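Local coordinates for protein D-alanyl transferase DltD (Enterococcus faecalis, PDB 6O93) that probably transfers D-alanine to lipoteichoic acid during cell wall biogenesis, as a membrane-associated member of the DltD family in the SGNH hydrolase clan, at residues A[188-191]-A[192-196]. Residues are numbered along the deposited sequence; the frame is centred on the assembly and turned at random.
Sequences LNRE and DELFS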
ATOM      1  N   LEU A 188      14.986  -7.719 -18.752  1.00 18.96           N
ATOM      2  CA  LEU A 188      14.206  -7.561 -17.530  1.00 18.37           C
ATOM      3  C   LEU A 188      12.970  -8.454 -17.536  1.00 18.65           C
ATOM      4  O   LEU A 188      12.595  -9.010 -16.499  1.00 18.26           O
ATOM      5  CB  LEU A 188      13.809  -6.096 -17.351  1.00 17.27           C
ATOM      6  CG  LEU A 188      14.968  -5.131 -17.100  1.00 18.83           C
ATOM      7  CD1 LEU A 188      14.522  -3.684 -17.272  1.00 19.10           C
ATOM      8  CD2 LEU A 188      15.551  -5.346 -15.708  1.00 18.91           C
ATOM      9  N   ASN A 189      12.316  -8.597 -18.693  1.00 19.30           N
ATOM     10  CA  ASN A 189      11.148  -9.468 -18.776  1.00 21.13           C
ATOM     11  C   ASN A 189      11.543 -10.934 -18.654  1.00 21.93           C
ATOM     12  O   ASN A 189      10.832 -11.724 -18.023  1.00 20.50           O
ATOM     13  CB  ASN A 189      10.400  -9.223 -20.085  1.00 23.41           C
ATOM     14  CG  ASN A 189       9.494  -8.013 -20.018  1.00 24.91           C
ATOM     15  OD1 ASN A 189       8.774  -7.817 -19.038  1.00 25.79           O
ATOM     16  ND2 ASN A 189       9.531  -7.187 -21.056  1.00 25.38           N
ATOM     17  N   ARG A 190      12.671 -11.318 -19.252  1.00 23.09           N
ATOM     18  CA  ARG A 190      13.156 -12.684 -19.094  1.00 24.32           C
ATOM     19  C   ARG A 190      13.489 -12.973 -17.636  1.00 22.69           C
ATOM     20  O   ARG A 190      13.179 -14.053 -17.121  1.00 22.50           O
ATOM     21  CB  ARG A 190      14.375 -12.908 -19.989  1.00 25.85           C
ATOM     22  CG  ARG A 190      14.957 -14.311 -19.928  1.00 29.47           C
ATOM     23  CD  ARG A 190      13.923 -15.372 -20.281  1.00 32.87           C
ATOM     24  NE  ARG A 190      14.525 -16.696 -20.413  1.00 36.31           N
ATOM     25  CZ  ARG A 190      13.836 -17.832 -20.469  1.00 38.28           C
ATOM     26  NH1 ARG A 190      12.511 -17.816 -20.399  1.00 38.08           N
ATOM     27  NH2 ARG A 190      14.476 -18.988 -20.589  1.00 39.93           N
ATOM     28  N   GLU A 191      14.113 -12.015 -16.950  1.00 21.66           N
ATOM     29  CA  GLU A 191      14.444 -12.206 -15.544  1.00 21.84           C
ATOM     30  C   GLU A 191      13.192 -12.237 -14.677  1.00 21.01           C
ATOM     31  O   GLU A 191      13.170 -12.923 -13.649  1.00 20.77           O
ATOM     32  CB  GLU A 191      15.406 -11.109 -15.086  1.00 21.78           C
ATOM     33  CG  GLU A 191      16.797 -11.264 -15.687  1.00 24.00           C
ATOM     34  CD  GLU A 191      17.697 -10.067 -15.448  1.00 26.42           C
ATOM     35  OE1 GLU A 191      17.186  -8.984 -15.100  1.00 27.29           O
ATOM     36  OE2 GLU A 191      18.925 -10.212 -15.617  1.00 28.80           O
ATOM     37  N   ASP A 192      12.146 -11.512 -15.075  1.00 20.52           N
ATOM     38  CA  ASP A 192      10.862 -11.620 -14.389  1.00 21.47           C
ATOM     39  C   ASP A 192      10.319 -13.042 -14.479  1.00 22.35           C
ATOM     40  O   ASP A 192       9.901 -13.628 -13.473  1.00 22.14           O
ATOM     41  CB  ASP A 192       9.872 -10.620 -14.992  1.00 21.96           C
ATOM     42  CG  ASP A 192       8.592 -10.495 -14.183  1.00 21.73           C
ATOM     43  OD1 ASP A 192       8.585 -10.897 -13.001  1.00 21.41           O
ATOM     44  OD2 ASP A 192       7.591  -9.990 -14.733  1.00 21.60           O
ATOM     45  N   GLU A 193      10.327 -13.619 -15.682  1.00 22.86           N
ATOM     46  CA  GLU A 193       9.838 -14.984 -15.857  1.00 24.23           C
ATOM     47  C   GLU A 193      10.679 -15.981 -15.068  1.00 22.63           C
ATOM     48  O   GLU A 193      10.147 -16.939 -14.497  1.00 22.22           O
ATOM     49  CB  GLU A 193       9.831 -15.342 -17.347  1.00 27.95           C
ATOM     50  CG  GLU A 193       9.406 -16.777 -17.671  1.00 32.91           C
ATOM     51  CD  GLU A 193       7.938 -17.048 -17.380  1.00 36.64           C
ATOM     52  OE1 GLU A 193       7.196 -16.086 -17.086  1.00 36.87           O
ATOM     53  OE2 GLU A 193       7.523 -18.226 -17.450  1.00 39.25           O
ATOM     54  N   LEU A 194      11.993 -15.769 -15.014  1.00 22.79           N
ATOM     55  CA  LEU A 194      12.894 -16.754 -14.425  1.00 23.97           C
ATOM     56  C   LEU A 194      13.021 -16.622 -12.911  1.00 22.97           C
ATOM     57  O   LEU A 194      13.116 -17.636 -12.213  1.00 24.05           O
ATOM     58  CB  LEU A 194      14.286 -16.632 -15.054  1.00 24.02           C
ATOM     59  CG  LEU A 194      14.423 -16.996 -16.533  1.00 26.07           C
ATOM     60  CD1 LEU A 194      15.861 -16.787 -16.988  1.00 26.42           C
ATOM     61  CD2 LEU A 194      13.982 -18.429 -16.791  1.00 27.92           C
ATOM     62  N   PHE A 195      13.029 -15.394 -12.386  1.00 21.11           N
ATOM     63  CA  PHE A 195      13.446 -15.153 -11.011  1.00 20.47           C
ATOM     64  C   PHE A 195      12.381 -14.534 -10.116  1.00 19.49           C
ATOM     65  O   PHE A 195      12.631 -14.389  -8.914  1.00 18.86           O
ATOM     66  CB  PHE A 195      14.685 -14.240 -10.990  1.00 18.70           C
ATOM     67  CG  PHE A 195      15.859 -14.785 -11.759  1.00 20.14           C
ATOM     68  CD1 PHE A 195      16.167 -16.134 -11.724  1.00 22.54           C
ATOM     69  CD2 PHE A 195      16.655 -13.944 -12.519  1.00 20.42           C
ATOM     70  CE1 PHE A 195      17.245 -16.637 -12.431  1.00 24.00           C
ATOM     71  CE2 PHE A 195      17.735 -14.438 -13.229  1.00 22.22           C
ATOM     72  CZ  PHE A 195      18.030 -15.787 -13.186  1.00 24.25           C
ATOM     73  N   SER A 196      11.211 -14.171 -10.645  1.00 19.94           N
ATOM     74  CA  SER A 196      10.229 -13.446  -9.841  1.00 20.76           C
ATOM     75  C   SER A 196       9.652 -14.277  -8.701  1.00 20.30           C
ATOM     76  O   SER A 196       9.015 -13.705  -7.810  1.00 20.24           O
ATOM     77  CB  SER A 196       9.086 -12.940 -10.721  1.00 22.78           C
ATOM     78  OG  SER A 196       8.332 -14.013 -11.253  1.00 25.72           O
TER
HETATM   79  O   HOH W   1       7.594  -9.719 -17.631  1.00 26.14           O
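Arg190 and Leu194 meet one turn apart near the C-terminal end of the alpha-helix 175-195, at the periphery of this SGNH-clan fold. Four successive i to i+4 backbone bonds join 188-191 to 192-195, among them Phe195 N to Glu191 O at 2.8 Å, and Ser196 N to Asp192 O adds a fifth.

The apolar contacts lie on the exposed side. Arg190 swings CG away from its own amide nitrogen (chi1 -179°) and then bends at chi2 (57°), which lays the chain along the helix toward the next turn, and Leu194 sets CD2 over the centre of one guanidinium face, 3.7 Å from Arg190 CZ. A long aliphatic stem and a flat cation suit this place, since they can pack on a leucine while the charge stays near solvent. Beside them, the CB and CG methylenes of Glu191 pass the Phe195 ring at CD2 and CE2, the nearest pair being Glu191 CB and Phe195 CD2 at 4.0 Å.

The polar contacts centre on buried Asp192 and Ser196, with the exposed Asn189 at their margin. A water donates to Asn189 OD1 (2.6 Å) and to Asp192 OD2 (2.9 Å), supplying a hydrogen to each of two acceptors that could not bond to one another. Asp192 OD2 also accepts from the backbone N of Asn28 and Val29, tying this helix to the start of helix 29-36. Ser196, small enough to fold back on the backbone, grips the Asp192 carbonyl twice: its N lies 3.2 Å from Asp192 O, and its OG donates to that same oxygen at 2.7 Å.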